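Local coordinates for microcin B17-processing protein McbC (Escherichia coli str. K-12 substr. MG1655, PDB 6GRH) that takes part, as an FMN-binding oxidoreductase, in processing the inactive microcin B17 precursor into the active antibiotic peptide, at residues L104-S110 and Y152-Q157. Numbering follows the deposited sequence.
Sequences LVNAFSS and YLPLSQ
The ring of Tyr152 lies against helix 97-108 with Leu104 over one face and the backbone N of Pro154 over the other, nearer the rim. Leu104 CB makes a CH-pi contact, 4.0 Å from the centroid of the Tyr152 ring and 9° off the normal. Phe108 CB and Ser109 OG meet the ring edge near its plane. The Phe108 ring carries Ala107 CB on one face and Leu104 CD2 at its edge.

This contact belongs to the nitroreductase-family fold. It joins the C-terminal end of helix 97-108 to the turn between antiparallel strands 149-153 and 158-163. Leu189 of strand 187-194 touches both Leu104 and Phe108, and Leu159 touches Leu104 and Tyr152.

Tyr152 CG is anti to the backbone N (chi1 -176°), which places the hydroxyl beside Ser109, just past the helix. There Tyr152 OH donates to Ser109 OG at 2.6 Å. Ser109 OG in turn donates to Pro154 O at 2.7 Å, in the carbonyl plane and on a lone pair. The serine hydroxyl thus accepts one bond and donates another, fixing its rotation. Pro154 CB packs against Phe108 O, a buried oxygen with no hydrogen-bond partner in the model.

Val105 CG1 touches Tyr152 OH and Gln157 OE1; the Val105 side chain crosses those of Tyr152 and Gln157 at about a right angle. The extended Gln157 side chain runs past Ser109 CB. Gln157 NE2 gives Ser110 O a weak, bent bond of 3.1 Å. One water donates both to Ser110 O at 2.6 Å and to Gln157 OE1 at 2.7 Å.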
ATOM      1  N   LEU D 104       5.343 -20.972  31.994  1.00 36.33           N
ATOM      2  CA  LEU D 104       5.393 -21.412  30.613  1.00 35.56           C
ATOM      3  C   LEU D 104       4.442 -22.582  30.346  1.00 35.14           C
ATOM      4  O   LEU D 104       3.622 -22.511  29.427  1.00 34.17           O
ATOM      5  CB  LEU D 104       6.831 -21.775  30.205  1.00 36.11           C
ATOM      6  CG  LEU D 104       7.832 -20.605  30.143  1.00 36.00           C
ATOM      7  CD1 LEU D 104       9.247 -21.138  30.023  1.00 36.55           C
ATOM      8  CD2 LEU D 104       7.535 -19.643  29.008  1.00 35.46           C
ATOM      9  N   VAL D 105       4.538 -23.634  31.162  1.00 36.15           N
ATOM     10  CA  VAL D 105       3.710 -24.847  30.941  1.00 36.84           C
ATOM     11  C   VAL D 105       2.215 -24.570  31.159  1.00 36.69           C
ATOM     12  O   VAL D 105       1.399 -24.987  30.361  1.00 37.15           O
ATOM     13  CB  VAL D 105       4.179 -26.083  31.741  1.00 37.93           C
ATOM     14  CG1 VAL D 105       5.622 -26.422  31.390  1.00 38.08           C
ATOM     15  CG2 VAL D 105       3.975 -25.919  33.244  1.00 38.56           C
ATOM     16  N   ASN D 106       1.873 -23.777  32.173  1.00 36.86           N
ATOM     17  CA  ASN D 106       0.464 -23.428  32.400  1.00 36.53           C
ATOM     18  C   ASN D 106      -0.135 -22.484  31.356  1.00 35.43           C
ATOM     19  O   ASN D 106      -1.263 -22.699  30.924  1.00 35.36           O
ATOM     20  CB  ASN D 106       0.279 -22.867  33.806  1.00 36.89           C
ATOM     21  CG  ASN D 106       0.391 -23.943  34.860  1.00 38.19           C
ATOM     22  OD1 ASN D 106      -0.554 -24.728  35.064  1.00 38.47           O
ATOM     23  ND2 ASN D 106       1.561 -24.027  35.505  1.00 37.94           N
ATOM     24  N   ALA D 107       0.619 -21.458  30.936  1.00 34.65           N
ATOM     25  CA  ALA D 107       0.132 -20.515  29.932  1.00 32.93           C
ATOM     26  C   ALA D 107       0.017 -21.089  28.533  1.00 32.30           C
ATOM     27  O   ALA D 107      -0.891 -20.699  27.807  1.00 31.15           O
ATOM     28  CB  ALA D 107       0.997 -19.251  29.887  1.00 32.40           C
ATOM     29  N   PHE D 108       0.942 -21.971  28.146  1.00 32.73           N
ATOM     30  CA  PHE D 108       1.127 -22.328  26.721  1.00 32.48           C
ATOM     31  C   PHE D 108       1.033 -23.822  26.372  1.00 33.68           C
ATOM     32  O   PHE D 108       1.012 -24.176  25.177  1.00 33.14           O
ATOM     33  CB  PHE D 108       2.478 -21.785  26.212  1.00 31.72           C
ATOM     34  CG  PHE D 108       2.720 -20.347  26.544  1.00 31.00           C
ATOM     35  CD1 PHE D 108       1.782 -19.368  26.210  1.00 30.49           C
ATOM     36  CD2 PHE D 108       3.887 -19.950  27.181  1.00 31.58           C
ATOM     37  CE1 PHE D 108       1.990 -18.039  26.535  1.00 30.35           C
ATOM     38  CE2 PHE D 108       4.104 -18.617  27.489  1.00 30.68           C
ATOM     39  CZ  PHE D 108       3.167 -17.659  27.170  1.00 29.82           C
ATOM     40  N   SER D 109       0.980 -24.688  27.384  1.00 35.09           N
ATOM     41  CA  SER D 109       1.059 -26.133  27.164  1.00 36.11           C
ATOM     42  C   SER D 109      -0.080 -26.872  27.844  1.00 37.54           C
ATOM     43  O   SER D 109      -0.684 -26.397  28.823  1.00 37.63           O
ATOM     44  CB  SER D 109       2.403 -26.679  27.662  1.00 36.28           C
ATOM     45  OG  SER D 109       3.487 -26.092  26.959  1.00 35.47           O
ATOM     46  N   SER D 110      -0.349 -28.061  27.316  1.00 38.71           N
ATOM     47  CA  SER D 110      -1.316 -28.969  27.906  1.00 40.21           C
ATOM     48  C   SER D 110      -0.742 -29.564  29.190  1.00 41.62           C
ATOM     49  O   SER D 110       0.476 -29.790  29.287  1.00 41.74           O
ATOM     50  CB  SER D 110      -1.662 -30.095  26.918  1.00 40.71           C
ATOM     51  OG  SER D 110      -2.336 -31.157  27.551  1.00 42.48           O
ATOM     52  N   TYR D 152      10.679 -21.143  23.740  1.00 32.02           N
ATOM     53  CA  TYR D 152       9.839 -22.158  24.358  1.00 32.95           C
ATOM     54  C   TYR D 152       9.139 -23.001  23.297  1.00 32.90           C
ATOM     55  O   TYR D 152       8.492 -22.449  22.415  1.00 32.23           O
ATOM     56  CB  TYR D 152       8.791 -21.547  25.307  1.00 32.92           C
ATOM     57  CG  TYR D 152       7.980 -22.616  26.025  1.00 33.87           C
ATOM     58  CD1 TYR D 152       8.607 -23.579  26.794  1.00 35.41           C
ATOM     59  CD2 TYR D 152       6.596 -22.681  25.906  1.00 33.82           C
ATOM     60  CE1 TYR D 152       7.898 -24.564  27.452  1.00 36.57           C
ATOM     61  CE2 TYR D 152       5.865 -23.670  26.563  1.00 34.92           C
ATOM     62  CZ  TYR D 152       6.515 -24.612  27.338  1.00 36.18           C
ATOM     63  OH  TYR D 152       5.828 -25.614  27.992  1.00 36.82           O
ATOM     64  N   LEU D 153       9.276 -24.329  23.410  1.00 33.94           N
ATOM     65  CA  LEU D 153       8.620 -25.296  22.526  1.00 34.51           C
ATOM     66  C   LEU D 153       7.418 -25.833  23.289  1.00 35.44           C
ATOM     67  O   LEU D 153       7.577 -26.679  24.177  1.00 36.55           O
ATOM     68  CB  LEU D 153       9.585 -26.417  22.120  1.00 35.40           C
ATOM     69  CG  LEU D 153      10.883 -26.015  21.418  1.00 35.88           C
ATOM     70  CD1 LEU D 153      11.791 -27.223  21.231  1.00 37.49           C
ATOM     71  CD2 LEU D 153      10.596 -25.353  20.068  1.00 35.58           C
ATOM     72  N   PRO D 154       6.201 -25.348  22.963  1.00 35.24           N
ATOM     73  CA  PRO D 154       5.042 -25.674  23.809  1.00 35.85           C
ATOM     74  C   PRO D 154       4.529 -27.116  23.772  1.00 36.28           C
ATOM     75  O   PRO D 154       3.852 -27.534  24.715  1.00 37.08           O
ATOM     76  CB  PRO D 154       3.954 -24.724  23.307  1.00 35.31           C
ATOM     77  CG  PRO D 154       4.611 -23.838  22.296  1.00 35.10           C
ATOM     78  CD  PRO D 154       5.789 -24.588  21.771  1.00 34.77           C
ATOM     79  N   LEU D 155       4.832 -27.857  22.708  1.00 36.30           N
ATOM     80  CA  LEU D 155       4.408 -29.246  22.591  1.00 37.45           C
ATOM     81  C   LEU D 155       5.452 -30.163  23.204  1.00 37.93           C
ATOM     82  O   LEU D 155       5.092 -31.064  23.931  1.00 38.05           O
ATOM     83  CB  LEU D 155       4.125 -29.610  21.128  1.00 37.40           C
ATOM     84  CG  LEU D 155       3.050 -28.736  20.473  1.00 37.28           C
ATOM     85  CD1 LEU D 155       2.736 -29.223  19.062  1.00 37.28           C
ATOM     86  CD2 LEU D 155       1.793 -28.709  21.325  1.00 37.84           C
ATOM     87  N   SER D 156       6.739 -29.902  22.943  1.00 37.58           N
ATOM     88  CA  SER D 156       7.827 -30.646  23.599  1.00 39.07           C
ATOM     89  C   SER D 156       7.943 -30.297  25.101  1.00 39.36           C
ATOM     90  O   SER D 156       8.450 -31.097  25.890  1.00 40.05           O
ATOM     91  CB  SER D 156       9.175 -30.354  22.933  1.00 39.19           C
ATOM     92  OG  SER D 156       9.181 -30.665  21.560  1.00 38.89           O
ATOM     93  N   GLN D 157       7.470 -29.103  25.481  1.00 38.74           N
ATOM     94  CA  GLN D 157       7.593 -28.580  26.853  1.00 39.50           C
ATOM     95  C   GLN D 157       9.066 -28.509  27.225  1.00 39.58           C
ATOM     96  O   GLN D 157       9.548 -29.198  28.120  1.00 40.20           O
ATOM     97  CB  GLN D 157       6.742 -29.389  27.850  1.00 41.11           C
ATOM     98  CG  GLN D 157       5.267 -29.354  27.447  1.00 41.52           C
ATOM     99  CD  GLN D 157       4.302 -29.855  28.497  1.00 43.43           C
ATOM    100  OE1 GLN D 157       4.520 -29.696  29.690  1.00 44.88           O
ATOM    101  NE2 GLN D 157       3.184 -30.434  28.037  1.00 43.83           N
TER
HETATM  102  O   HOH W   1       1.246 -28.836  24.963  1.00 39.23           O
HETATM  103  O   HOH W   2       2.274 -29.038  31.053  1.00 40.35           O